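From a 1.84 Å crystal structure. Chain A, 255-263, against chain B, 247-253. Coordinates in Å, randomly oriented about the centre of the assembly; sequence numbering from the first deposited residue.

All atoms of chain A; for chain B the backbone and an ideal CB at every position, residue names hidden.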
# COMPACT_ATOMS: atom_id res chain seq x y z
N ASN A 255 11.01 -5.03 0.09
CA ASN A 255 10.94 -5.88 -1.05
C ASN A 255 12.32 -6.24 -1.56
O ASN A 255 13.21 -5.37 -1.63
CB ASN A 255 10.15 -5.18 -2.17
CG ASN A 255 8.72 -4.95 -1.79
OD1 ASN A 255 8.16 -3.84 -1.94
ND2 ASN A 255 8.12 -5.93 -1.28
N VAL A 256 12.47 -7.48 -1.99
CA VAL A 256 13.71 -7.96 -2.58
C VAL A 256 13.25 -8.80 -3.70
O VAL A 256 13.25 -10.08 -3.65
CB VAL A 256 14.52 -8.79 -1.54
CG1 VAL A 256 15.86 -9.18 -2.11
CG2 VAL A 256 14.74 -7.96 -0.27
N THR A 257 12.78 -8.11 -4.75
CA THR A 257 11.97 -8.77 -5.76
C THR A 257 12.38 -8.48 -7.20
O THR A 257 11.69 -8.92 -8.12
CB THR A 257 10.43 -8.46 -5.66
OG1 THR A 257 10.10 -7.11 -6.14
CG2 THR A 257 9.81 -8.76 -4.26
N GLY A 258 13.49 -7.79 -7.40
CA GLY A 258 13.89 -7.37 -8.78
C GLY A 258 12.88 -6.50 -9.46
O GLY A 258 12.76 -6.51 -10.70
N GLY A 259 12.14 -5.73 -8.65
CA GLY A 259 11.07 -4.88 -9.14
C GLY A 259 9.72 -5.46 -9.48
O GLY A 259 8.83 -4.75 -9.98
N GLN A 260 9.52 -6.75 -9.21
CA GLN A 260 8.23 -7.37 -9.38
C GLN A 260 7.13 -6.71 -8.55
O GLN A 260 5.99 -6.61 -9.04
CB GLN A 260 8.29 -8.91 -9.07
CG GLN A 260 7.05 -9.61 -9.60
CD GLN A 260 7.09 -11.12 -9.64
OE1 GLN A 260 8.17 -11.74 -9.49
NE2 GLN A 260 5.91 -11.74 -9.85
N VAL A 261 7.45 -6.29 -7.34
CA VAL A 261 6.54 -5.68 -6.37
C VAL A 261 7.11 -4.36 -5.96
O VAL A 261 8.20 -4.30 -5.53
CB VAL A 261 6.42 -6.53 -5.06
CG1 VAL A 261 5.50 -5.85 -4.05
CG2 VAL A 261 5.89 -7.92 -5.36
N MET A 262 6.41 -3.27 -6.22
CA MET A 262 6.93 -1.94 -5.95
C MET A 262 6.02 -1.16 -4.98
O MET A 262 6.33 -0.01 -4.60
CB MET A 262 7.06 -1.19 -7.24
CG MET A 262 8.24 -1.58 -8.11
SD MET A 262 8.16 -0.70 -9.74
CE MET A 262 9.32 -1.65 -10.72
N PHE A 263 4.99 -1.83 -4.48
CA PHE A 263 4.13 -1.26 -3.44
C PHE A 263 4.48 -1.91 -2.09
O PHE A 263 5.51 -2.57 -1.97
CB PHE A 263 2.68 -1.51 -3.81
CG PHE A 263 2.36 -2.98 -4.09
CD1 PHE A 263 2.59 -3.51 -5.33
CD2 PHE A 263 1.88 -3.82 -3.07
CE1 PHE A 263 2.33 -4.83 -5.61
CE2 PHE A 263 1.58 -5.14 -3.35
CZ PHE A 263 1.84 -5.64 -4.61
OXT PHE A 263 3.69 -1.85 -1.13
N UNK B 247 21.41 -4.52 -5.74
CA UNK B 247 21.17 -4.66 -7.15
C UNK B 247 19.84 -5.29 -7.47
O UNK B 247 19.31 -5.03 -8.55
CB UNK B 247 22.29 -5.48 -7.79
N UNK B 248 19.31 -6.12 -6.56
CA UNK B 248 18.04 -6.78 -6.77
C UNK B 248 16.82 -6.00 -6.31
O UNK B 248 15.72 -6.57 -6.38
CB UNK B 248 18.06 -8.13 -6.06
N UNK B 249 16.99 -4.75 -5.87
CA UNK B 249 15.87 -3.90 -5.42
C UNK B 249 15.71 -2.77 -6.42
O UNK B 249 16.70 -2.11 -6.70
CB UNK B 249 16.10 -3.35 -4.01
N UNK B 250 14.50 -2.58 -6.99
CA UNK B 250 14.28 -1.40 -7.84
C UNK B 250 12.85 -0.91 -7.80
O UNK B 250 11.90 -1.70 -7.58
CB UNK B 250 14.66 -1.71 -9.29
N UNK B 251 12.67 0.39 -8.02
CA UNK B 251 11.31 0.95 -8.06
C UNK B 251 10.62 1.15 -6.75
O UNK B 251 9.38 1.37 -6.72
CB UNK B 251 10.42 0.05 -8.91
N UNK B 252 11.37 1.15 -5.67
CA UNK B 252 10.81 1.26 -4.29
C UNK B 252 10.64 2.62 -3.72
O UNK B 252 11.38 3.55 -4.08
CB UNK B 252 11.70 0.49 -3.32
N UNK B 253 9.75 2.73 -2.73
CA UNK B 253 9.58 3.86 -1.87
C UNK B 253 10.15 3.48 -0.50
O UNK B 253 9.54 2.65 0.17
CB UNK B 253 8.11 4.28 -1.79

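Position 247 has no atom of chain A within 5.5 Å of its ideal CB, so these two stretches leave the choice open. The deposited residue is A247(B), which makes no contact here.

At position 248 the CA-to-CB bond runs sideways, and the ideal CB lies 4.6 Å from V256(A) CG1 and 4.8 Å from G258(A) N. The turn from T257(A) to Q260(A) is type I', with G258(A) at phi 59° and psi 30°; lacking a side chain, G258(A) presents a bare CA surface. A long apolar or flat aromatic group could cover it. The residue is Y248(B), chi1 t. Its ring lies over G258(A), whose CA is 3.6 Å from the ring centroid and 13° off the ring normal, a CH-pi contact. An ideal CB on G258(A) would fall 2.7 Å from Y248(B) CE1, a clash. V256(A) CG1 packs 4.1 Å from Y248(B) CD2, and the backbone pins the pair: G258(A) N donates to Y248(B) O at 2.7 Å, with an N-H...O angle of 135°.

Position 249 also points sideways, its ideal CB 4.3 Å from N255(A) O. A small side chain, apolar or weakly polar, would suit. C249(B), chi1 m, brings SG to 3.5 Å from N255(A) O and to 4.5 Å from V256(A) CG2.

At position 250 the ideal CB is 4.8 Å from G259(A) N, beside a second residue without a side chain, so a small or branched group fits. T250(B), chi1 t, sets CG2 4.0 Å from G258(A) C. A CB on G259(A) would come within 2.8 Å of that CG2. T250(B) OG1 is hydrogen-bonded elsewhere in the structure.

Position 251 is the most restrictive: phi is 76°, which favours glycine, and the ideal CB points toward chain A, 2.5 Å from M262(A) SD. The deposited G251(B) avoids this clash, and M262(A) CG approaches its O to 3.5 Å.

The ideal CB of position 252 has no close neighbour in chain A, but N255(A) OD1 and V261(A) O lie farther off, favouring a long polar side chain able to donate. Q252(B), chi1 and chi2 both m, bends its end back to them; its modelled amide is probably turned over, leaving the pairing of its atoms unsettled.

Position 253 points sideways, its ideal CB 5.4 Å from M262(A) O; a small polar group could reach this acceptor through solvent. S253(B) does so: its OG donates to water 1 at 2.8 Å, and that water donates to M262(A) O, also at 2.8 Å.

Chain B (247-253) AYCTGQS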
# COMPACT_ATOMS: atom_id res chain seq x y z
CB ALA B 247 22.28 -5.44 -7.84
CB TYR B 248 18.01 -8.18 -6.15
CG TYR B 248 17.02 -9.09 -6.82
CD1 TYR B 248 17.10 -9.33 -8.18
CD2 TYR B 248 16.02 -9.74 -6.12
CE1 TYR B 248 16.21 -10.11 -8.82
CE2 TYR B 248 15.13 -10.60 -6.75
CZ TYR B 248 15.21 -10.77 -8.10
OH TYR B 248 14.36 -11.56 -8.78
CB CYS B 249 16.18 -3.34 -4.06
SG CYS B 249 16.43 -4.64 -2.76
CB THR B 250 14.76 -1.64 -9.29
OG1 THR B 250 14.68 -0.41 -10.04
CG2 THR B 250 13.98 -2.73 -9.97
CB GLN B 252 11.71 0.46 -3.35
CG GLN B 252 12.01 -0.93 -3.88
CD GLN B 252 10.74 -1.83 -3.97
OE1 GLN B 252 10.46 -2.45 -4.99
NE2 GLN B 252 9.96 -1.80 -2.97
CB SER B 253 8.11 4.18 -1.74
OG SER B 253 7.54 4.34 -3.02
O HOH W 1 7.55 2.50 -5.09
O HOH W 2 8.18 0.22 -2.23
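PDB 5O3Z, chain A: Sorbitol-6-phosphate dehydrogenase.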